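Local atomic coordinates of N-acetyl-beta-D glucosaminidase (Rhizomucor miehei CAU432, PDB entry 4ZM6), a protein that probably hydrolyses N-acetyl-beta-D-glucosaminides as a family 3 glycoside hydrolase and carries a GCN5-related glucosamine N-acetyltransferase region that binds acetyl-CoA. Residues Q170-F181 with I222-M233; G14-L24 with H37-N48. All coordinates share one frame; numbering follows the deposited sequence.

Interaction 1. Residues Q170-F181 with I222-M233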
loop_
_atom_site.group_PDB
_atom_site.type_symbol
_atom_site.label_atom_id
_atom_site.label_comp_id
_atom_site.label_asym_id
_atom_site.label_seq_id
_atom_site.Cartn_x
_atom_site.Cartn_y
_atom_site.Cartn_z
ATOM N N GLN A 170 -9.779 -16.742 16.704
ATOM C CA GLN A 170 -9.873 -17.974 15.914
ATOM C C GLN A 170 -8.744 -18.946 16.223
ATOM O O GLN A 170 -8.880 -20.155 16.043
ATOM C CB GLN A 170 -9.897 -17.645 14.428
ATOM C CG GLN A 170 -11.110 -16.826 14.033
ATOM C CD GLN A 170 -11.191 -16.563 12.549
ATOM O OE1 GLN A 170 -10.199 -16.643 11.827
ATOM N NE2 GLN A 170 -12.379 -16.247 12.084
ATOM N N ARG A 171 -7.632 -18.407 16.700
ATOM C CA ARG A 171 -6.512 -19.216 17.146
ATOM C C ARG A 171 -6.933 -20.057 18.350
ATOM O O ARG A 171 -6.469 -21.187 18.518
ATOM C CB ARG A 171 -5.338 -18.304 17.506
ATOM C CG ARG A 171 -3.977 -18.933 17.347
ATOM C CD ARG A 171 -3.082 -18.036 16.519
ATOM N NE ARG A 171 -1.827 -18.710 16.214
ATOM C CZ ARG A 171 -1.009 -18.383 15.221
ATOM N NH1 ARG A 171 -1.295 -17.379 14.400
ATOM N NH2 ARG A 171 0.109 -19.079 15.047
ATOM N N GLY A 172 -7.822 -19.503 19.177
ATOM C CA GLY A 172 -8.409 -20.229 20.305
ATOM C C GLY A 172 -9.661 -21.031 19.962
ATOM O O GLY A 172 -10.482 -21.303 20.839
ATOM N N LYS A 173 -9.808 -21.413 18.693
ATOM C CA LYS A 173 -10.923 -22.251 18.233
ATOM C C LYS A 173 -12.300 -21.613 18.471
ATOM O O LYS A 173 -13.244 -22.291 18.872
ATOM C CB LYS A 173 -10.848 -23.642 18.882
ATOM N N VAL A 174 -12.403 -20.310 18.207
ATOM C CA VAL A 174 -13.656 -19.561 18.353
ATOM C C VAL A 174 -13.909 -18.756 17.080
ATOM O O VAL A 174 -13.024 -18.043 16.615
ATOM C CB VAL A 174 -13.589 -18.597 19.555
ATOM C CG1 VAL A 174 -14.789 -17.664 19.578
ATOM C CG2 VAL A 174 -13.498 -19.377 20.858
ATOM N N ALA A 175 -15.119 -18.856 16.534
ATOM C CA ALA A 175 -15.465 -18.180 15.277
ATOM C C ALA A 175 -15.583 -16.666 15.462
ATOM O O ALA A 175 -15.739 -16.183 16.583
ATOM C CB ALA A 175 -16.756 -18.747 14.710
ATOM N N THR A 176 -15.502 -15.924 14.359
ATOM C CA THR A 176 -15.528 -14.460 14.414
ATOM C C THR A 176 -16.501 -13.841 13.416
ATOM O O THR A 176 -16.986 -14.499 12.497
ATOM C CB THR A 176 -14.125 -13.847 14.189
ATOM O OG1 THR A 176 -13.593 -14.272 12.926
ATOM C CG2 THR A 176 -13.176 -14.250 15.306
ATOM N N SER A 177 -16.781 -12.562 13.632
ATOM C CA SER A 177 -17.630 -11.775 12.752
ATOM C C SER A 177 -17.128 -10.349 12.781
ATOM O O SER A 177 -17.268 -9.656 13.788
ATOM C CB SER A 177 -19.086 -11.810 13.209
ATOM O OG SER A 177 -19.606 -13.121 13.141
ATOM N N ILE A 178 -16.511 -9.921 11.685
ATOM C CA ILE A 178 -16.093 -8.533 11.565
ATOM C C ILE A 178 -17.332 -7.688 11.248
ATOM O O ILE A 178 -18.155 -8.068 10.405
ATOM C CB ILE A 178 -14.948 -8.329 10.540
ATOM C CG1 ILE A 178 -15.269 -8.943 9.180
ATOM C CG2 ILE A 178 -13.664 -8.942 11.073
ATOM C CD1 ILE A 178 -14.394 -8.416 8.070
ATOM N N LYS A 179 -17.472 -6.568 11.951
ATOM C CA LYS A 179 -18.673 -5.747 11.861
ATOM C C LYS A 179 -18.343 -4.272 12.027
ATOM O O LYS A 179 -17.307 -3.949 12.600
ATOM C CB LYS A 179 -19.666 -6.174 12.939
ATOM C CG LYS A 179 -19.053 -6.414 14.308
ATOM C CD LYS A 179 -20.095 -6.275 15.411
ATOM C CE LYS A 179 -19.793 -7.184 16.590
ATOM N NZ LYS A 179 -20.443 -6.741 17.855
ATOM N N HIS A 180 -19.201 -3.362 11.557
ATOM C CA HIS A 180 -20.494 -3.652 10.932
ATOM C C HIS A 180 -20.430 -3.234 9.478
ATOM O O HIS A 180 -20.374 -2.039 9.179
ATOM C CB HIS A 180 -21.606 -2.859 11.618
ATOM C CG HIS A 180 -21.683 -3.078 13.093
ATOM N ND1 HIS A 180 -22.566 -3.963 13.670
ATOM C CD2 HIS A 180 -20.978 -2.533 14.109
ATOM C CE1 HIS A 180 -22.408 -3.946 14.982
ATOM N NE2 HIS A 180 -21.449 -3.088 15.273
ATOM N N PHE A 181 -20.442 -4.209 8.578
ATOM C CA PHE A 181 -20.276 -3.927 7.159
ATOM C C PHE A 181 -21.438 -3.064 6.675
ATOM O O PHE A 181 -22.584 -3.333 7.034
ATOM C CB PHE A 181 -20.215 -5.237 6.366
ATOM C CG PHE A 181 -19.782 -5.064 4.940
ATOM C CD1 PHE A 181 -18.433 -5.028 4.611
ATOM C CD2 PHE A 181 -20.721 -4.939 3.927
ATOM C CE1 PHE A 181 -18.024 -4.869 3.295
ATOM C CE2 PHE A 181 -20.323 -4.784 2.609
ATOM C CZ PHE A 181 -18.971 -4.749 2.292
ATOM N N ILE A 222 -5.058 -17.701 9.213
ATOM C CA ILE A 222 -5.885 -17.664 10.425
ATOM C C ILE A 222 -6.451 -16.264 10.712
ATOM O O ILE A 222 -7.478 -16.134 11.381
ATOM C CB ILE A 222 -5.094 -18.196 11.657
ATOM C CG1 ILE A 222 -6.024 -18.525 12.837
ATOM C CG2 ILE A 222 -4.027 -17.203 12.095
ATOM C CD1 ILE A 222 -7.072 -19.577 12.537
ATOM N N ALA A 223 -5.787 -15.226 10.201
ATOM C CA ALA A 223 -6.223 -13.842 10.408
ATOM C C ALA A 223 -7.400 -13.416 9.527
ATOM O O ALA A 223 -7.966 -12.340 9.739
ATOM C CB ALA A 223 -5.057 -12.891 10.205
ATOM N N CYS A 224 -7.761 -14.232 8.536
ATOM C CA CYS A 224 -8.940 -13.959 7.718
ATOM C C CYS A 224 -10.173 -14.418 8.485
ATOM O O CYS A 224 -10.190 -15.540 8.997
ATOM C CB CYS A 224 -8.861 -14.683 6.377
ATOM S SG CYS A 224 -10.308 -14.421 5.320
ATOM N N PRO A 225 -11.205 -13.559 8.577
ATOM C CA PRO A 225 -12.353 -13.906 9.409
ATOM C C PRO A 225 -13.240 -14.959 8.764
ATOM O O PRO A 225 -13.245 -15.106 7.541
ATOM C CB PRO A 225 -13.096 -12.579 9.554
ATOM C CG PRO A 225 -12.766 -11.832 8.314
ATOM C CD PRO A 225 -11.385 -12.257 7.909
ATOM N N THR A 226 -14.007 -15.657 9.595
ATOM C CA THR A 226 -14.816 -16.787 9.158
ATOM C C THR A 226 -16.240 -16.352 8.846
ATOM O O THR A 226 -16.966 -17.077 8.166
ATOM C CB THR A 226 -14.838 -17.906 10.216
ATOM O OG1 THR A 226 -15.103 -17.354 11.512
ATOM C CG2 THR A 226 -13.508 -18.635 10.244
ATOM N N SER A 227 -16.636 -15.182 9.348
ATOM C CA SER A 227 -17.908 -14.570 8.980
ATOM C C SER A 227 -17.823 -13.041 8.951
ATOM O O SER A 227 -16.913 -12.438 9.529
ATOM C CB SER A 227 -19.021 -15.015 9.936
ATOM O OG SER A 227 -19.051 -14.220 11.107
ATOM N N VAL A 228 -18.784 -12.429 8.265
ATOM C CA VAL A 228 -18.899 -10.976 8.182
ATOM C C VAL A 228 -20.326 -10.568 8.546
ATOM O O VAL A 228 -21.281 -11.148 8.042
ATOM C CB VAL A 228 -18.578 -10.471 6.761
ATOM C CG1 VAL A 228 -18.819 -8.969 6.647
ATOM C CG2 VAL A 228 -17.142 -10.811 6.385
ATOM N N MET A 229 -20.466 -9.571 9.414
ATOM C CA MET A 229 -21.783 -9.086 9.814
ATOM C C MET A 229 -22.128 -7.762 9.124
ATOM O O MET A 229 -21.335 -6.818 9.118
ATOM C CB MET A 229 -21.854 -8.909 11.328
ATOM C CG MET A 229 -23.254 -8.609 11.850
ATOM S SD MET A 229 -23.248 -8.111 13.577
ATOM C CE MET A 229 -22.916 -9.684 14.360
ATOM N N VAL A 230 -23.330 -7.702 8.565
ATOM C CA VAL A 230 -23.819 -6.506 7.902
ATOM C C VAL A 230 -24.752 -5.754 8.849
ATOM O O VAL A 230 -25.838 -6.231 9.177
ATOM C CB VAL A 230 -24.571 -6.872 6.611
ATOM C CG1 VAL A 230 -24.945 -5.618 5.840
ATOM C CG2 VAL A 230 -23.722 -7.801 5.754
ATOM N N GLY A 231 -24.327 -4.576 9.290
ATOM C CA GLY A 231 -25.160 -3.737 10.141
ATOM C C GLY A 231 -26.336 -3.140 9.390
ATOM O O GLY A 231 -26.553 -3.435 8.207
ATOM N N HIS A 232 -27.097 -2.298 10.086
ATOM C CA HIS A 232 -28.273 -1.647 9.512
ATOM C C HIS A 232 -27.998 -0.166 9.304
ATOM O O HIS A 232 -28.057 0.621 10.251
ATOM C CB HIS A 232 -29.484 -1.828 10.425
ATOM C CG HIS A 232 -29.645 -3.221 10.941
ATOM N ND1 HIS A 232 -29.994 -4.279 10.130
ATOM C CD2 HIS A 232 -29.506 -3.729 12.187
ATOM C CE1 HIS A 232 -30.062 -5.381 10.855
ATOM N NE2 HIS A 232 -29.774 -5.074 12.108
ATOM N N MET A 233 -27.687 0.201 8.063
ATOM C CA MET A 233 -27.489 1.600 7.684
ATOM C C MET A 233 -27.946 1.860 6.250
ATOM O O MET A 233 -27.838 0.991 5.382
ATOM C CB MET A 233 -26.026 2.023 7.884
ATOM C CG MET A 233 -24.990 0.951 7.571
ATOM S SD MET A 233 -23.511 1.119 8.592
ATOM C CE MET A 233 -23.138 -0.602 8.909
#

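Interaction 2. Residues G14-L24 with H37-N48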
loop_
_atom_site.group_PDB
_atom_site.type_symbol
_atom_site.label_atom_id
_atom_site.label_comp_id
_atom_site.label_asym_id
_atom_site.label_seq_id
_atom_site.Cartn_x
_atom_site.Cartn_y
_atom_site.Cartn_z
ATOM N N GLY A 14 -33.179 -24.256 9.383
ATOM C CA GLY A 14 -32.917 -23.864 10.768
ATOM C C GLY A 14 -31.463 -23.505 11.031
ATOM O O GLY A 14 -31.170 -22.683 11.901
ATOM N N GLN A 15 -30.553 -24.115 10.271
ATOM C CA GLN A 15 -29.119 -23.830 10.388
ATOM C C GLN A 15 -28.783 -22.370 10.036
ATOM O O GLN A 15 -27.756 -21.846 10.476
ATOM C CB GLN A 15 -28.294 -24.784 9.504
ATOM C CG GLN A 15 -28.408 -26.272 9.844
ATOM C CD GLN A 15 -27.793 -26.650 11.189
ATOM O OE1 GLN A 15 -28.392 -26.439 12.244
ATOM N NE2 GLN A 15 -26.604 -27.241 11.150
ATOM N N LEU A 16 -29.657 -21.721 9.261
ATOM C CA LEU A 16 -29.462 -20.332 8.825
ATOM C C LEU A 16 -29.935 -19.278 9.834
ATOM O O LEU A 16 -30.070 -18.105 9.476
ATOM C CB LEU A 16 -30.167 -20.096 7.477
ATOM C CG LEU A 16 -29.415 -20.504 6.209
ATOM C CD1 LEU A 16 -28.777 -21.876 6.343
ATOM C CD2 LEU A 16 -30.333 -20.441 4.995
ATOM N N LEU A 17 -30.171 -19.670 11.085
ATOM C CA LEU A 17 -30.656 -18.723 12.093
ATOM C C LEU A 17 -29.854 -18.714 13.385
ATOM O O LEU A 17 -29.161 -19.677 13.718
ATOM C CB LEU A 17 -32.129 -18.985 12.420
ATOM C CG LEU A 17 -33.132 -18.160 11.610
ATOM C CD1 LEU A 17 -33.599 -18.924 10.377
ATOM C CD2 LEU A 17 -34.309 -17.770 12.489
ATOM N N MET A 18 -29.978 -17.597 14.099
ATOM C CA MET A 18 -29.340 -17.387 15.390
ATOM C C MET A 18 -30.333 -16.637 16.266
ATOM O O MET A 18 -30.772 -15.541 15.907
ATOM C CB MET A 18 -28.058 -16.566 15.226
ATOM C CG MET A 18 -27.254 -16.395 16.508
ATOM S SD MET A 18 -25.722 -15.477 16.254
ATOM C CE MET A 18 -24.790 -16.645 15.268
ATOM N N CYS A 19 -30.691 -17.230 17.403
ATOM C CA CYS A 19 -31.777 -16.715 18.233
ATOM C C CYS A 19 -31.428 -16.777 19.716
ATOM O O CYS A 19 -30.767 -17.714 20.167
ATOM C CB CYS A 19 -33.055 -17.515 17.966
ATOM S SG CYS A 19 -33.353 -17.903 16.220
ATOM N N GLY A 20 -31.887 -15.774 20.465
ATOM C CA GLY A 20 -31.608 -15.674 21.897
ATOM C C GLY A 20 -32.770 -16.104 22.774
ATOM O O GLY A 20 -33.685 -16.800 22.320
ATOM N N PHE A 21 -32.716 -15.693 24.039
ATOM C CA PHE A 21 -33.757 -15.993 25.027
ATOM C C PHE A 21 -33.484 -15.224 26.322
ATOM O O PHE A 21 -32.509 -14.473 26.413
ATOM C CB PHE A 21 -33.836 -17.503 25.312
ATOM C CG PHE A 21 -32.567 -18.087 25.870
ATOM C CD1 PHE A 21 -32.281 -18.002 27.228
ATOM C CD2 PHE A 21 -31.659 -18.729 25.041
ATOM C CE1 PHE A 21 -31.115 -18.539 27.746
ATOM C CE2 PHE A 21 -30.490 -19.271 25.555
ATOM C CZ PHE A 21 -30.218 -19.175 26.909
ATOM N N ASP A 22 -34.352 -15.417 27.315
ATOM C CA ASP A 22 -34.187 -14.804 28.634
ATOM C C ASP A 22 -33.985 -15.879 29.704
ATOM O O ASP A 22 -34.430 -17.019 29.543
ATOM C CB ASP A 22 -35.411 -13.945 28.968
ATOM C CG ASP A 22 -35.074 -12.772 29.872
ATOM O OD1 ASP A 22 -34.331 -12.968 30.857
ATOM O OD2 ASP A 22 -35.554 -11.650 29.597
ATOM N N GLY A 23 -33.304 -15.513 30.787
ATOM C CA GLY A 23 -33.086 -16.417 31.921
ATOM C C GLY A 23 -31.705 -17.043 31.931
ATOM O O GLY A 23 -30.856 -16.685 31.121
ATOM N N LEU A 24 -31.496 -17.993 32.844
ATOM C CA LEU A 24 -30.183 -18.615 33.070
ATOM C C LEU A 24 -30.230 -20.126 32.817
ATOM O O LEU A 24 -29.344 -20.865 33.249
ATOM C CB LEU A 24 -29.698 -18.330 34.501
ATOM C CG LEU A 24 -30.147 -16.991 35.113
ATOM C CD1 LEU A 24 -31.402 -17.164 35.961
ATOM C CD2 LEU A 24 -29.054 -16.355 35.952
ATOM N N HIS A 37 -37.495 -27.322 14.706
ATOM C CA HIS A 37 -37.144 -26.523 13.531
ATOM C C HIS A 37 -35.643 -26.492 13.209
ATOM O O HIS A 37 -35.207 -25.684 12.385
ATOM C CB HIS A 37 -37.682 -25.105 13.723
ATOM C CG HIS A 37 -39.114 -25.070 14.157
ATOM N ND1 HIS A 37 -40.162 -25.041 13.262
ATOM C CD2 HIS A 37 -39.671 -25.085 15.390
ATOM C CE1 HIS A 37 -41.303 -25.027 13.926
ATOM N NE2 HIS A 37 -41.034 -25.055 15.219
ATOM N N ASN A 38 -34.867 -27.367 13.855
ATOM C CA ASN A 38 -33.450 -27.579 13.529
ATOM C C ASN A 38 -32.585 -26.312 13.642
ATOM O O ASN A 38 -31.657 -26.119 12.854
ATOM C CB ASN A 38 -33.333 -28.186 12.117
ATOM C CG ASN A 38 -32.017 -28.923 11.883
ATOM O OD1 ASN A 38 -31.346 -29.352 12.820
ATOM N ND2 ASN A 38 -31.654 -29.082 10.616
ATOM N N LEU A 39 -32.887 -25.466 14.629
ATOM C CA LEU A 39 -32.126 -24.230 14.862
ATOM C C LEU A 39 -30.646 -24.582 15.012
ATOM O O LEU A 39 -30.304 -25.510 15.750
ATOM C CB LEU A 39 -32.617 -23.506 16.125
ATOM C CG LEU A 39 -32.671 -21.970 16.153
ATOM C CD1 LEU A 39 -32.576 -21.472 17.591
ATOM C CD2 LEU A 39 -31.591 -21.310 15.314
ATOM N N GLY A 40 -29.778 -23.851 14.311
ATOM C CA GLY A 40 -28.348 -24.166 14.265
ATOM C C GLY A 40 -27.418 -23.306 15.104
ATOM O O GLY A 40 -26.261 -23.678 15.304
ATOM N N SER A 41 -27.896 -22.156 15.576
ATOM C CA SER A 41 -27.057 -21.231 16.334
ATOM C C SER A 41 -27.849 -20.511 17.422
ATOM O O SER A 41 -29.018 -20.182 17.235
ATOM C CB SER A 41 -26.421 -20.198 15.396
ATOM O OG SER A 41 -26.084 -20.763 14.136
ATOM N N ILE A 42 -27.194 -20.268 18.553
ATOM C CA ILE A 42 -27.781 -19.542 19.677
ATOM C C ILE A 42 -26.948 -18.294 19.928
ATOM O O ILE A 42 -25.759 -18.269 19.608
ATOM C CB ILE A 42 -27.776 -20.401 20.965
ATOM C CG1 ILE A 42 -28.482 -21.745 20.735
ATOM C CG2 ILE A 42 -28.410 -19.652 22.135
ATOM C CD1 ILE A 42 -29.951 -21.635 20.377
ATOM N N ILE A 43 -27.573 -17.264 20.496
ATOM C CA ILE A 43 -26.860 -16.067 20.956
ATOM C C ILE A 43 -27.225 -15.779 22.413
ATOM O O ILE A 43 -28.373 -15.954 22.818
ATOM C CB ILE A 43 -27.135 -14.831 20.058
ATOM C CG1 ILE A 43 -26.485 -13.572 20.656
ATOM C CG2 ILE A 43 -28.628 -14.620 19.845
ATOM C CD1 ILE A 43 -26.397 -12.396 19.704
ATOM N N LEU A 44 -26.238 -15.340 23.188
ATOM C CA LEU A 44 -26.407 -15.101 24.618
ATOM C C LEU A 44 -26.053 -13.664 25.004
ATOM O O LEU A 44 -25.265 -12.998 24.325
ATOM C CB LEU A 44 -25.526 -16.067 25.413
ATOM C CG LEU A 44 -25.658 -17.562 25.100
ATOM C CD1 LEU A 44 -24.689 -18.355 25.965
ATOM C CD2 LEU A 44 -27.081 -18.045 25.316
ATOM N N PHE A 45 -26.645 -13.197 26.101
ATOM C CA PHE A 45 -26.381 -11.860 26.636
ATOM C C PHE A 45 -26.156 -11.965 28.143
ATOM O O PHE A 45 -26.252 -13.057 28.701
ATOM C CB PHE A 45 -27.564 -10.938 26.347
ATOM C CG PHE A 45 -27.810 -10.700 24.884
ATOM C CD1 PHE A 45 -28.489 -11.640 24.114
ATOM C CD2 PHE A 45 -27.376 -9.525 24.278
ATOM C CE1 PHE A 45 -28.716 -11.419 22.766
ATOM C CE2 PHE A 45 -27.605 -9.298 22.931
ATOM C CZ PHE A 45 -28.275 -10.245 22.175
ATOM N N SER A 46 -25.872 -10.843 28.805
ATOM C CA SER A 46 -25.679 -10.833 30.267
ATOM C C SER A 46 -26.874 -11.418 31.036
ATOM O O SER A 46 -26.696 -11.993 32.112
ATOM C CB SER A 46 -25.380 -9.423 30.770
ATOM O OG SER A 46 -24.401 -8.798 29.962
ATOM N N ARG A 47 -28.080 -11.261 30.485
ATOM C CA ARG A 47 -29.281 -11.915 31.009
ATOM C C ARG A 47 -29.036 -13.406 31.246
ATOM O O ARG A 47 -29.421 -13.950 32.283
ATOM C CB ARG A 47 -30.439 -11.761 30.016
ATOM C CG ARG A 47 -30.395 -10.482 29.197
ATOM C CD ARG A 47 -30.735 -10.757 27.741
ATOM N NE ARG A 47 -32.166 -10.768 27.478
ATOM C CZ ARG A 47 -32.717 -11.336 26.412
ATOM N NH1 ARG A 47 -31.954 -11.950 25.518
ATOM N NH2 ARG A 47 -34.030 -11.297 26.246
ATOM N N ASN A 48 -28.384 -14.051 30.281
ATOM C CA ASN A 48 -28.132 -15.495 30.328
ATOM C C ASN A 48 -26.854 -15.891 31.077
ATOM O O ASN A 48 -26.756 -17.009 31.587
ATOM C CB ASN A 48 -28.110 -16.066 28.903
ATOM C CG ASN A 48 -29.270 -15.568 28.051
ATOM O OD1 ASN A 48 -29.094 -15.238 26.877
ATOM N ND2 ASN A 48 -30.459 -15.496 28.643
#

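Interaction 1. Residues Q170-F181 with I222-M233
The backbone of M229 is held at both ends by residues 178-181: its O accepts the amide of F181, N to O 2.8 Å, and its own N donates to I178 O at 2.9 Å. A weak bond from I178 N to S227 O precedes this pair, and another from G231 N to F181 O follows it. The strands run parallel, but the register slips by one residue between the I178-V228 and F181-V230 pairs. This is a beta bulge, and the cis peptide between K179 and H180 falls within it. Parallel strands joined edge to edge suit the TIM-barrel-like domain of family 3 glycoside hydrolases, in which helices clothe the outer face.

That outer face is branched and apolar. I178 CD1 rests on P225 CG at 3.8 Å and its CG1 on V228 CG2 at the same distance, and F213, A216 and L217 of helix 211-217 cover the group. F181 offers V228 CG1 its CB, 4.0 Å away; with CG anti to the backbone N (chi1 -169°), the ring itself leads off toward L210.

On the opposite face K179 and M229 lie side by side and point the same way, the long thioether following the aliphatic part of the lysine, with M229 SD 4.1 Å from K179 CD. Lysine suits the place: its methylenes pack along M229 while NZ reaches D80 and E82 in salt bridges.

Toward the N-terminal ends, T226 OG1 takes an almost straight bond from T176 N (3.2 Å, 176° at the hydrogen), a threonine hydroxyl taking a backbone amide next to the I178-V228 pairing. Further back, I222 CD1 packs against Q170 CB.

Interaction 2. Residues G14-L24 with H37-N48
The side-chain amide of N48 reaches across to two carbonyls through ND2: G23 O at 2.8 Å, met on a lone pair, and F21 O at 3.2 Å, approached from above its carbonyl plane. Its OD1 accepts from F45 N, and asparagine suits the place because one flat group both donates and accepts; these three bonds fix its rotation. They join the segments just beyond the C-terminal ends of the two parallel strands of a beta-alpha-beta unit, 17-19 and 41-44, which helix 28-37 connects. The positive phi of G23 (101°) is one that glycine readily adopts.

At the other end G14 O takes two amides from opposite faces of its plane, G40 N at 3.0 Å and L17 N. Glycine at 14 lets the backbone lie directly against the carbonyls of H37 and N38. Between these ends I43 N donates to C19 O at 3.2 Å, with a weaker bond from C19 N to S41 O.

M18 and I43 cross at about a right angle on one side of the sheet, CG to CB 3.9 Å. On the other side, toward helix 28-37, C19 SG nestles against both methyls of L39. The F21 ring carries N48 OD1 over one face, the amide plane turned 31° from it; I42 CG2 meets its edge, and L44 CD2 approaches F21 CE2 to 3.6 Å.

From the N terminus, interaction 2 comes first: strand 17-19 leads through helix 28-37 straight back to strand 41-44, closing a short loop between adjacent strands. The chain then lays down strands 76-79 and 129-130 on the far side of 41-44 before helix 155-171 delivers strand 178-181. Interaction 1 closes a longer loop, containing helices 202-207 and 211-217, when strand 227-230 returns beside it. The two loops lie in series, neither nested nor crossed. Later, strand 264-267 joins 227-230, and 296-298 pairs with 17-19. Both contacts thus knit one family 3 N-terminal domain; their centres are about 18 Å apart and their nearest atoms about 7 Å, without touching.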